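Local coordinates for protein alginate lyase (Bacteroides ovatus, PDB 3NNB) that probably depolymerises alginate by cleaving its glycosidic bonds through beta-elimination, at residues L255-Q265 against A302-A313; L314-K323 against Q340-A350. All coordinates share one frame; numbering follows the deposited sequence. Where two conformers were deposited one is given.

Contact 1: residues L255-Q265 against A302-A313; sequences LFAQIEPDGKQ and ATSQDGRSITAA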
loop_
_atom_site.group_PDB
_atom_site.type_symbol
_atom_site.label_atom_id
_atom_site.label_comp_id
_atom_site.label_asym_id
_atom_site.label_seq_id
_atom_site.Cartn_x
_atom_site.Cartn_y
_atom_site.Cartn_z
ATOM N N LEU A 255 0.441 12.520 12.378
ATOM C CA LEU A 255 -0.645 12.113 13.259
ATOM C C LEU A 255 -1.344 13.300 13.903
ATOM O O LEU A 255 -2.559 13.364 13.949
ATOM C CB LEU A 255 -0.159 11.169 14.385
ATOM C CG LEU A 255 0.436 9.846 13.894
ATOM C CD1 LEU A 255 0.931 9.032 15.073
ATOM C CD2 LEU A 255 -0.533 9.016 12.987
ATOM N N PHE A 256 -0.570 14.231 14.456
ATOM C CA PHE A 256 -1.195 15.302 15.241
ATOM C C PHE A 256 -1.769 16.383 14.313
ATOM O O PHE A 256 -2.587 17.215 14.746
ATOM C CB PHE A 256 -0.221 15.912 16.261
ATOM C CG PHE A 256 0.427 14.908 17.209
ATOM C CD1 PHE A 256 -0.143 13.669 17.488
ATOM C CD2 PHE A 256 1.637 15.225 17.830
ATOM C CE1 PHE A 256 0.479 12.752 18.348
ATOM C CE2 PHE A 256 2.247 14.303 18.701
ATOM C CZ PHE A 256 1.672 13.099 18.950
ATOM N N ALA A 257 -1.319 16.394 13.069
ATOM C CA ALA A 257 -1.824 17.316 12.077
ATOM C C ALA A 257 -3.195 16.831 11.553
ATOM O O ALA A 257 -4.089 17.644 11.337
ATOM C CB ALA A 257 -0.837 17.448 10.928
ATOM N N GLN A 258 -3.307 15.538 11.308
ATOM C CA GLN A 258 -4.434 14.914 10.571
ATOM C C GLN A 258 -5.549 14.310 11.434
ATOM O O GLN A 258 -6.641 14.056 10.912
ATOM C CB GLN A 258 -3.920 13.843 9.599
ATOM C CG GLN A 258 -2.938 14.388 8.580
ATOM C CD GLN A 258 -2.623 13.453 7.451
ATOM O OE1 GLN A 258 -3.406 12.532 7.106
ATOM N NE2 GLN A 258 -1.451 13.692 6.828
ATOM N N ILE A 259 -5.281 14.115 12.728
ATOM C CA ILE A 259 -6.243 13.597 13.674
ATOM C C ILE A 259 -6.652 14.700 14.657
ATOM O O ILE A 259 -5.820 15.340 15.269
ATOM C CB ILE A 259 -5.694 12.374 14.442
ATOM C CG1 ILE A 259 -5.180 11.300 13.459
ATOM C CG2 ILE A 259 -6.721 11.798 15.418
ATOM C CD1 ILE A 259 -4.336 10.237 14.184
ATOM N N GLU A 260 -7.956 14.948 14.759
ATOM C CA GLU A 260 -8.454 15.916 15.726
ATOM C C GLU A 260 -8.565 15.278 17.112
ATOM O O GLU A 260 -8.456 14.060 17.274
ATOM C CB GLU A 260 -9.801 16.451 15.265
ATOM C CG GLU A 260 -9.739 17.268 14.038
ATOM C CD GLU A 260 -9.064 18.597 14.237
ATOM O OE1 GLU A 260 -9.503 19.392 15.124
ATOM O OE2 GLU A 260 -8.074 18.852 13.518
ATOM N N PRO A 261 -8.778 16.102 18.151
ATOM C CA PRO A 261 -8.743 15.513 19.474
ATOM C C PRO A 261 -9.854 14.484 19.755
ATOM O O PRO A 261 -9.734 13.674 20.672
ATOM C CB PRO A 261 -8.840 16.750 20.398
ATOM C CG PRO A 261 -8.251 17.817 19.626
ATOM C CD PRO A 261 -8.763 17.569 18.198
ATOM N N ASP A 262 -10.941 14.500 18.975
ATOM C CA ASP A 262 -11.969 13.490 19.071
ATOM C C ASP A 262 -11.762 12.298 18.122
ATOM O O ASP A 262 -12.651 11.453 18.014
ATOM C CB ASP A 262 -13.334 14.139 18.839
ATOM C CG ASP A 262 -13.472 14.791 17.451
ATOM O OD1 ASP A 262 -12.540 14.726 16.642
ATOM O OD2 ASP A 262 -14.522 15.415 17.151
ATOM N N GLY A 263 -10.603 12.204 17.490
ATOM C CA GLY A 263 -10.337 11.139 16.537
ATOM C C GLY A 263 -10.741 11.350 15.096
ATOM O O GLY A 263 -10.365 10.580 14.242
ATOM N N LYS A 264 -11.501 12.388 14.817
ATOM C CA LYS A 264 -11.901 12.656 13.450
ATOM C C LYS A 264 -10.702 12.990 12.572
ATOM O O LYS A 264 -9.775 13.673 13.017
ATOM C CB LYS A 264 -12.917 13.802 13.390
ATOM C CG LYS A 264 -14.326 13.489 13.936
ATOM C CD LYS A 264 -15.326 14.596 13.676
ATOM C CE LYS A 264 -16.669 14.294 14.324
ATOM N NZ LYS A 264 -16.624 14.459 15.785
ATOM N N GLN A 265 -10.746 12.559 11.316
ATOM C CA GLN A 265 -9.750 12.953 10.347
ATOM C C GLN A 265 -10.469 13.795 9.296
ATOM O O GLN A 265 -10.999 13.268 8.300
ATOM C CB GLN A 265 -9.078 11.746 9.682
ATOM C CG GLN A 265 -8.462 10.736 10.653
ATOM C CD GLN A 265 -8.068 9.453 9.939
ATOM O OE1 GLN A 265 -7.349 9.504 8.941
ATOM N NE2 GLN A 265 -8.630 8.337 10.360
ATOM N N ALA A 302 1.895 7.267 20.416
ATOM C CA ALA A 302 2.247 8.692 20.335
ATOM C C ALA A 302 0.985 9.516 20.495
ATOM O O ALA A 302 0.021 9.316 19.772
ATOM C CB ALA A 302 2.958 9.045 19.023
ATOM N N THR A 303 0.995 10.419 21.472
ATOM C CA THR A 303 -0.222 11.150 21.851
ATOM C C THR A 303 0.126 12.601 22.035
ATOM O O THR A 303 1.121 12.912 22.689
ATOM C CB THR A 303 -0.818 10.591 23.168
ATOM O OG1 THR A 303 -1.018 9.185 23.045
ATOM C CG2 THR A 303 -2.168 11.245 23.497
ATOM N N SER A 304 -0.659 13.505 21.450
ATOM C CA SER A 304 -0.393 14.930 21.610
ATOM C C SER A 304 -0.921 15.413 22.969
ATOM O O SER A 304 -1.689 14.734 23.628
ATOM C CB SER A 304 -1.053 15.764 20.491
ATOM O OG SER A 304 -2.448 15.760 20.654
ATOM N N GLN A 305 -0.500 16.619 23.342
ATOM C CA GLN A 305 -0.926 17.225 24.610
ATOM C C GLN A 305 -2.447 17.303 24.668
ATOM O O GLN A 305 -3.034 17.135 25.736
ATOM C CB GLN A 305 -0.298 18.628 24.755
ATOM N N ASP A 306 -3.102 17.519 23.520
ATOM C CA ASP A 306 -4.570 17.595 23.474
ATOM C C ASP A 306 -5.304 16.275 23.091
ATOM O O ASP A 306 -6.504 16.260 22.848
ATOM C CB ASP A 306 -5.050 18.818 22.632
ATOM C CG ASP A 306 -4.597 18.793 21.170
ATOM O OD1 ASP A 306 -3.686 18.025 20.809
ATOM O OD2 ASP A 306 -5.089 19.613 20.365
ATOM N N GLY A 307 -4.592 15.154 23.131
ATOM C CA GLY A 307 -5.208 13.850 23.026
ATOM C C GLY A 307 -5.331 13.289 21.613
ATOM O O GLY A 307 -6.032 12.343 21.422
ATOM N N ARG A 308 -4.651 13.869 20.628
ATOM C CA ARG A 308 -4.654 13.308 19.264
ATOM C C ARG A 308 -3.769 12.072 19.259
ATOM O O ARG A 308 -2.622 12.100 19.753
ATOM C CB ARG A 308 -4.136 14.331 18.289
ATOM C CG ARG A 308 -4.883 15.673 18.346
ATOM C CD ARG A 308 -4.129 16.732 17.638
ATOM N NE ARG A 308 -4.697 18.074 17.844
ATOM C CZ ARG A 308 -5.376 18.758 16.936
ATOM N NH1 ARG A 308 -5.632 18.279 15.709
ATOM N NH2 ARG A 308 -5.837 19.954 17.259
ATOM N N SER A 309 -4.294 10.986 18.691
ATOM C CA SER A 309 -3.554 9.738 18.647
ATOM C C SER A 309 -4.220 8.752 17.702
ATOM O O SER A 309 -5.390 8.922 17.330
ATOM C CB SER A 309 -3.528 9.124 20.060
ATOM O OG SER A 309 -4.808 8.634 20.455
ATOM N N ILE A 310 -3.508 7.686 17.353
ATOM C CA ILE A 310 -4.127 6.575 16.622
ATOM C C ILE A 310 -5.286 5.952 17.398
ATOM O O ILE A 310 -6.335 5.616 16.825
ATOM C CB ILE A 310 -3.068 5.525 16.232
ATOM C CG1 ILE A 310 -2.073 6.138 15.220
ATOM C CG2 ILE A 310 -3.759 4.247 15.692
ATOM C CD1 ILE A 310 -0.826 5.248 14.948
ATOM N N THR A 311 -5.155 5.855 18.728
ATOM C CA THR A 311 -6.253 5.352 19.534
ATOM C C THR A 311 -7.504 6.240 19.367
ATOM O O THR A 311 -8.599 5.729 19.214
ATOM C CB THR A 311 -5.865 5.278 21.032
ATOM O OG1 THR A 311 -4.791 4.327 21.190
ATOM C CG2 THR A 311 -7.078 4.847 21.889
ATOM N N ALA A 312 -7.333 7.552 19.350
ATOM C CA ALA A 312 -8.482 8.439 19.193
ATOM C C ALA A 312 -9.131 8.213 17.837
ATOM O O ALA A 312 -10.350 8.112 17.725
ATOM C CB ALA A 312 -8.085 9.871 19.355
ATOM N N ALA A 313 -8.292 8.035 16.832
ATOM C CA ALA A 313 -8.800 7.831 15.479
ATOM C C ALA A 313 -9.608 6.516 15.385
ATOM O O ALA A 313 -10.615 6.437 14.684
ATOM C CB ALA A 313 -7.637 7.890 14.445
HETATM O O HOH W 1 -8.007 21.407 16.071
HETATM O O HOH W 2 -6.253 20.560 13.861
HETATM O O HOH W 3 -8.494 14.496 23.205
HETATM O O HOH W 4 -11.977 9.138 19.780
HETATM O O HOH W 5 -10.583 8.391 12.563
#
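Arg308 sets off with CG anti to its own carbonyl carbon (chi1 -54°) and runs extended as far as NE, which carries it past the carbonyl oxygens of Phe256 and Ile259 to Glu260 and Pro261. Phe256 is likewise turned with CG anti to its carbonyl carbon (chi1 -55°), and its ring lies under Ser304, whose CB sits over the middle of one face, 3.6 Å from the ring centroid: a CH-pi contact. All three guanidinium nitrogens find partners. NH1 donates to Ile259 O at 3.0 Å, with the acceptor somewhat out of the guanidinium plane, and makes a weak, long salt bridge to Glu260 OE2 at 3.3 Å; the carboxylate and guanidinium planes stand 83° apart. NE and NH2 both close side-on on Asp306 OD2, while Pro261 CD covers one face of the guanidinium, 3.8 Å above the centre of that group. Two waters also join Glu260 to Arg308. The turn at Ser304 to Gly307 is tied inward as well, since Ser304 OG donates to Asp306 OD1 at 2.6 Å and accepts from Arg308 N.

Farther along, the 260-263 turn rests on the start of helix 310-317. Gly263 CA lies 3.3 Å from Ala312 O and Ala313 CA 3.4 Å from Gly263 O, two CA-H...O contacts; a CB on Gly263 would run into Ala312 O, so the approach depends on its being glycine. Ile259 CD1 and Ala313 CB add apolar packing. With one cation between two carboxylates, the network probably keeps Glu260 and Asp306 ionised and fixes the helix exit to the 304-307 turn.

Contact 2: residues L314-K323 against Q340-A350; sequences LKFLIPYIGK and QEEACWILRRA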
loop_
_atom_site.group_PDB
_atom_site.type_symbol
_atom_site.label_atom_id
_atom_site.label_comp_id
_atom_site.label_asym_id
_atom_site.label_seq_id
_atom_site.Cartn_x
_atom_site.Cartn_y
_atom_site.Cartn_z
ATOM N N LEU A 314 -9.126 5.457 16.043
ATOM C CA LEU A 314 -9.832 4.193 16.120
ATOM C C LEU A 314 -11.140 4.298 16.874
ATOM O O LEU A 314 -12.160 3.727 16.443
ATOM C CB LEU A 314 -8.937 3.138 16.802
ATOM C CG LEU A 314 -7.741 2.652 15.980
ATOM C CD1 LEU A 314 -6.746 1.937 16.920
ATOM C CD2 LEU A 314 -8.139 1.678 14.838
ATOM N N LYS A 315 -11.128 5.010 18.001
ATOM C CA LYS A 315 -12.322 5.169 18.811
ATOM C C LYS A 315 -13.433 5.952 18.083
ATOM O O LYS A 315 -14.617 5.713 18.330
ATOM C CB LYS A 315 -11.976 5.836 20.153
ATOM C CG LYS A 315 -11.308 4.956 21.207
ATOM C CD LYS A 315 -11.030 5.795 22.446
ATOM C CE LYS A 315 -10.247 5.072 23.534
ATOM N NZ LYS A 315 -9.678 6.057 24.533
ATOM N N PHE A 316 -13.069 6.869 17.181
ATOM C CA PHE A 316 -14.071 7.546 16.316
ATOM C C PHE A 316 -14.745 6.487 15.421
ATOM O O PHE A 316 -15.961 6.518 15.177
ATOM C CB PHE A 316 -13.410 8.645 15.450
ATOM C CG PHE A 316 -14.263 9.044 14.277
ATOM C CD1 PHE A 316 -15.324 9.904 14.446
ATOM C CD2 PHE A 316 -14.036 8.460 13.022
ATOM C CE1 PHE A 316 -16.103 10.246 13.385
ATOM C CE2 PHE A 316 -14.835 8.792 11.940
ATOM C CZ PHE A 316 -15.890 9.661 12.122
ATOM N N LEU A 317 -13.937 5.580 14.868
ATOM C CA LEU A 317 -14.445 4.626 13.886
ATOM C C LEU A 317 -15.320 3.531 14.459
ATOM O O LEU A 317 -16.307 3.123 13.849
ATOM C CB LEU A 317 -13.280 3.981 13.131
ATOM C CG LEU A 317 -13.616 2.866 12.123
ATOM C CD1 LEU A 317 -14.460 3.425 10.937
ATOM C CD2 LEU A 317 -12.313 2.232 11.618
ATOM N N ILE A 318 -14.919 3.008 15.614
ATOM C CA ILE A 318 -15.505 1.777 16.158
ATOM C C ILE A 318 -17.041 1.771 16.237
ATOM O O ILE A 318 -17.656 0.792 15.844
ATOM C CB ILE A 318 -14.858 1.417 17.529
ATOM C CG1 ILE A 318 -13.485 0.821 17.258
ATOM C CG2 ILE A 318 -15.774 0.429 18.347
ATOM C CD1 ILE A 318 -12.514 0.793 18.433
ATOM N N PRO A 319 -17.672 2.852 16.728
ATOM C CA PRO A 319 -19.145 2.776 16.867
ATOM C C PRO A 319 -19.903 2.534 15.585
ATOM O O PRO A 319 -21.064 2.087 15.611
ATOM C CB PRO A 319 -19.509 4.126 17.479
ATOM C CG PRO A 319 -18.244 4.558 18.194
ATOM C CD PRO A 319 -17.122 4.075 17.335
ATOM N N TYR A 320 -19.267 2.841 14.451
ATOM C CA TYR A 320 -19.913 2.662 13.184
ATOM C C TYR A 320 -19.773 1.267 12.628
ATOM O O TYR A 320 -20.450 0.919 11.676
ATOM C CB TYR A 320 -19.383 3.687 12.175
ATOM C CG TYR A 320 -19.692 5.110 12.571
ATOM C CD1 TYR A 320 -20.988 5.623 12.473
ATOM C CD2 TYR A 320 -18.681 5.960 13.033
ATOM C CE1 TYR A 320 -21.269 6.932 12.836
ATOM C CE2 TYR A 320 -18.937 7.253 13.385
ATOM C CZ TYR A 320 -20.239 7.740 13.286
ATOM O OH TYR A 320 -20.438 9.033 13.625
ATOM N N ILE A 321 -18.915 0.465 13.237
ATOM C CA ILE A 321 -18.715 -0.886 12.756
ATOM C C ILE A 321 -19.894 -1.725 13.187
ATOM O O ILE A 321 -20.244 -1.761 14.378
ATOM C CB ILE A 321 -17.378 -1.507 13.252
ATOM C CG1 ILE A 321 -16.196 -0.670 12.774
ATOM C CG2 ILE A 321 -17.251 -2.938 12.740
ATOM C CD1 ILE A 321 -14.829 -1.138 13.313
ATOM N N GLY A 322 -20.558 -2.328 12.217
ATOM C CA GLY A 322 -21.771 -3.096 12.485
ATOM C C GLY A 322 -23.065 -2.298 12.563
ATOM O O GLY A 322 -24.130 -2.873 12.783
ATOM N N LYS A 323 -22.991 -0.985 12.350
ATOM C CA LYS A 323 -24.154 -0.096 12.342
ATOM C C LYS A 323 -24.502 0.222 10.908
ATOM O O LYS A 323 -23.612 0.286 10.075
ATOM C CB LYS A 323 -23.774 1.189 13.063
ATOM C CG LYS A 323 -24.854 1.913 13.760
ATOM C CD LYS A 323 -24.312 3.064 14.593
ATOM C CE LYS A 323 -24.123 2.694 16.062
ATOM N NZ LYS A 323 -23.959 3.888 16.890
ATOM N N GLN A 340 -16.889 -1.925 5.734
ATOM C CA GLN A 340 -17.213 -2.528 7.036
ATOM C C GLN A 340 -16.283 -3.724 7.344
ATOM O O GLN A 340 -15.731 -3.814 8.426
ATOM C CB GLN A 340 -18.677 -2.958 7.074
ATOM C CG GLN A 340 -19.625 -1.777 7.233
ATOM C CD GLN A 340 -19.668 -1.274 8.666
ATOM O OE1 GLN A 340 -19.565 -2.085 9.597
ATOM N NE2 GLN A 340 -19.840 0.034 8.859
ATOM N N GLU A 341 -16.110 -4.632 6.376
ATOM C CA GLU A 341 -15.217 -5.761 6.562
ATOM C C GLU A 341 -13.777 -5.303 6.814
ATOM O O GLU A 341 -13.125 -5.770 7.747
ATOM C CB GLU A 341 -15.286 -6.707 5.367
ATOM C CG GLU A 341 -14.362 -7.888 5.555
ATOM C CD GLU A 341 -14.396 -8.887 4.397
ATOM O OE1 GLU A 341 -14.798 -8.472 3.297
ATOM O OE2 GLU A 341 -14.001 -10.066 4.587
ATOM N N GLU A 342 -13.281 -4.380 6.018
ATOM C CA GLU A 342 -11.938 -3.824 6.208
ATOM C C GLU A 342 -11.740 -3.221 7.596
ATOM O O GLU A 342 -10.686 -3.406 8.206
ATOM C CB GLU A 342 -11.626 -2.781 5.145
ATOM C CG GLU A 342 -11.422 -3.375 3.773
ATOM C CD GLU A 342 -10.899 -2.329 2.724
ATOM O OE1 GLU A 342 -10.163 -1.410 3.112
ATOM O OE2 GLU A 342 -11.249 -2.440 1.533
ATOM N N ALA A 343 -12.760 -2.523 8.097
ATOM C CA ALA A 343 -12.706 -1.959 9.445
ATOM C C ALA A 343 -12.447 -3.037 10.507
ATOM O O ALA A 343 -11.739 -2.807 11.460
ATOM C CB ALA A 343 -13.989 -1.192 9.738
ATOM N N CYS A 344 -13.085 -4.210 10.350
ATOM C CA CYS A 344 -12.897 -5.313 11.277
ATOM C C CYS A 344 -11.432 -5.810 11.293
ATOM O O CYS A 344 -10.933 -6.290 12.345
ATOM C CB CYS A 344 -13.826 -6.472 10.885
ATOM S SG CYS A 344 -15.583 -6.114 11.154
ATOM N N TRP A 345 -10.753 -5.715 10.136
ATOM C CA TRP A 345 -9.341 -6.069 10.052
ATOM C C TRP A 345 -8.421 -4.941 10.523
ATOM O O TRP A 345 -7.348 -5.215 11.042
ATOM C CB TRP A 345 -8.997 -6.592 8.657
ATOM C CG TRP A 345 -9.602 -7.921 8.495
ATOM C CD1 TRP A 345 -10.788 -8.220 7.922
ATOM C CD2 TRP A 345 -9.061 -9.170 8.985
ATOM N NE1 TRP A 345 -11.037 -9.572 8.039
ATOM C CE2 TRP A 345 -9.976 -10.174 8.655
ATOM C CE3 TRP A 345 -7.887 -9.525 9.650
ATOM C CZ2 TRP A 345 -9.756 -11.515 8.983
ATOM C CZ3 TRP A 345 -7.685 -10.846 9.982
ATOM C CH2 TRP A 345 -8.614 -11.822 9.654
ATOM N N ILE A 346 -8.835 -3.678 10.406
ATOM C CA ILE A 346 -8.154 -2.618 11.137
ATOM C C ILE A 346 -8.098 -2.970 12.630
ATOM O O ILE A 346 -7.056 -2.764 13.278
ATOM C CB ILE A 346 -8.833 -1.228 10.879
ATOM C CG1 ILE A 346 -8.616 -0.776 9.415
ATOM C CG2 ILE A 346 -8.358 -0.142 11.849
ATOM C CD1 ILE A 346 -7.140 -0.476 8.982
ATOM N N LEU A 347 -9.222 -3.458 13.182
ATOM C CA LEU A 347 -9.291 -3.789 14.594
ATOM C C LEU A 347 -8.381 -4.959 14.990
ATOM O O LEU A 347 -7.704 -4.890 16.001
ATOM C CB LEU A 347 -10.728 -4.056 15.025
ATOM C CG LEU A 347 -11.641 -2.843 15.009
ATOM C CD1 LEU A 347 -12.976 -3.256 15.586
ATOM C CD2 LEU A 347 -11.068 -1.651 15.788
ATOM N N ARG A 348 -8.313 -5.988 14.147
ATOM C CA ARG A 348 -7.310 -7.061 14.328
ATOM C C ARG A 348 -5.895 -6.513 14.409
ATOM O O ARG A 348 -5.131 -6.850 15.308
ATOM C CB ARG A 348 -7.401 -8.022 13.144
ATOM C CG ARG A 348 -6.308 -9.074 13.038
ATOM C CD ARG A 348 -6.264 -10.098 14.183
ATOM N NE ARG A 348 -7.460 -10.932 14.257
ATOM C CZ ARG A 348 -7.657 -12.101 13.633
ATOM N NH1 ARG A 348 -6.755 -12.647 12.831
ATOM N NH2 ARG A 348 -8.797 -12.733 13.805
ATOM N N ARG A 349 -5.557 -5.632 13.481
ATOM C CA ARG A 349 -4.210 -5.092 13.414
ATOM C C ARG A 349 -3.902 -4.224 14.616
ATOM O O ARG A 349 -2.798 -4.301 15.183
ATOM C CB ARG A 349 -4.036 -4.350 12.095
ATOM C CG ARG A 349 -4.184 -5.283 10.908
ATOM C CD ARG A 349 -4.433 -4.546 9.616
ATOM N NE ARG A 349 -3.315 -3.698 9.249
ATOM C CZ ARG A 349 -3.326 -2.853 8.195
ATOM N NH1 ARG A 349 -4.384 -2.748 7.359
ATOM N NH2 ARG A 349 -2.251 -2.149 7.970
ATOM N N ALA A 350 -4.852 -3.394 15.017
ATOM C CA ALA A 350 -4.674 -2.523 16.202
ATOM C C ALA A 350 -4.476 -3.340 17.486
ATOM O O ALA A 350 -3.743 -2.926 18.394
ATOM C CB ALA A 350 -5.895 -1.559 16.354
#
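Tyr320 O is gripped twice, by Gln340 NE2 at 3.0 Å and by Lys323 N, which reach it from opposite faces of its carbonyl plane. The second bond closes the type II turn 320-323 at the end of an antiparallel helix-helix packing, in which helix 310-317 and the 3-10 turn after it pack on helix 336-351 in this all-helical part of the lyase. The Gln340 amide works at both ends: NE2 bonds Tyr320 O nearly straight (166°), and OE1 takes Gly322 N at 2.8 Å, almost linear at 178°. A bend at chi2 (-78°) swings the amide across to the turn, and the two bonds fix which way round it sits. A leucine here would probably leave Gly322 N without its acceptor and take one of the two donors from Tyr320 O, freeing the turn to shift from the helix.

Beyond the amide, toward Leu314, the contact is apolar. Ile321 reaches Leu347 tip to tip, CD1 to CD1 at 3.6 Å, and the same methyl lies over Ala343 CB; its other branch, CG2, touches Cys344 SG. Leu347 CD2 leans on Ile318 CG1, and helix 359-366 covers that side through Ile362. Leu314 ends the row by splitting its two methyls between successive turns of helix 336-351: CD2 meets Ile346 CG2 at 3.5 Å, and CD1 meets Ala350 CB at 3.6 Å.

Helix 310-317 joins the two contacts in series: its first turn receives the 260-263 loop in contact 1, and its later residues, with the turn that follows, face helix 336-351 in contact 2. The centres lie about 17 Å apart, yet the two touch through Phe316, whose CE1 is 3.7 Å from Lys264 CG and whose CB packs against Gly263 O. Helix 274-293 runs behind both, meeting Leu255 and Ile310 of contact 1 and Leu314 and Leu317 of contact 2. Contact 1 is partly buried and centres on a salt-bridge network beside apolar packing; contact 2 is buried and mostly apolar. Neither includes the sodium ligands Glu182, Ser184 and Phe187.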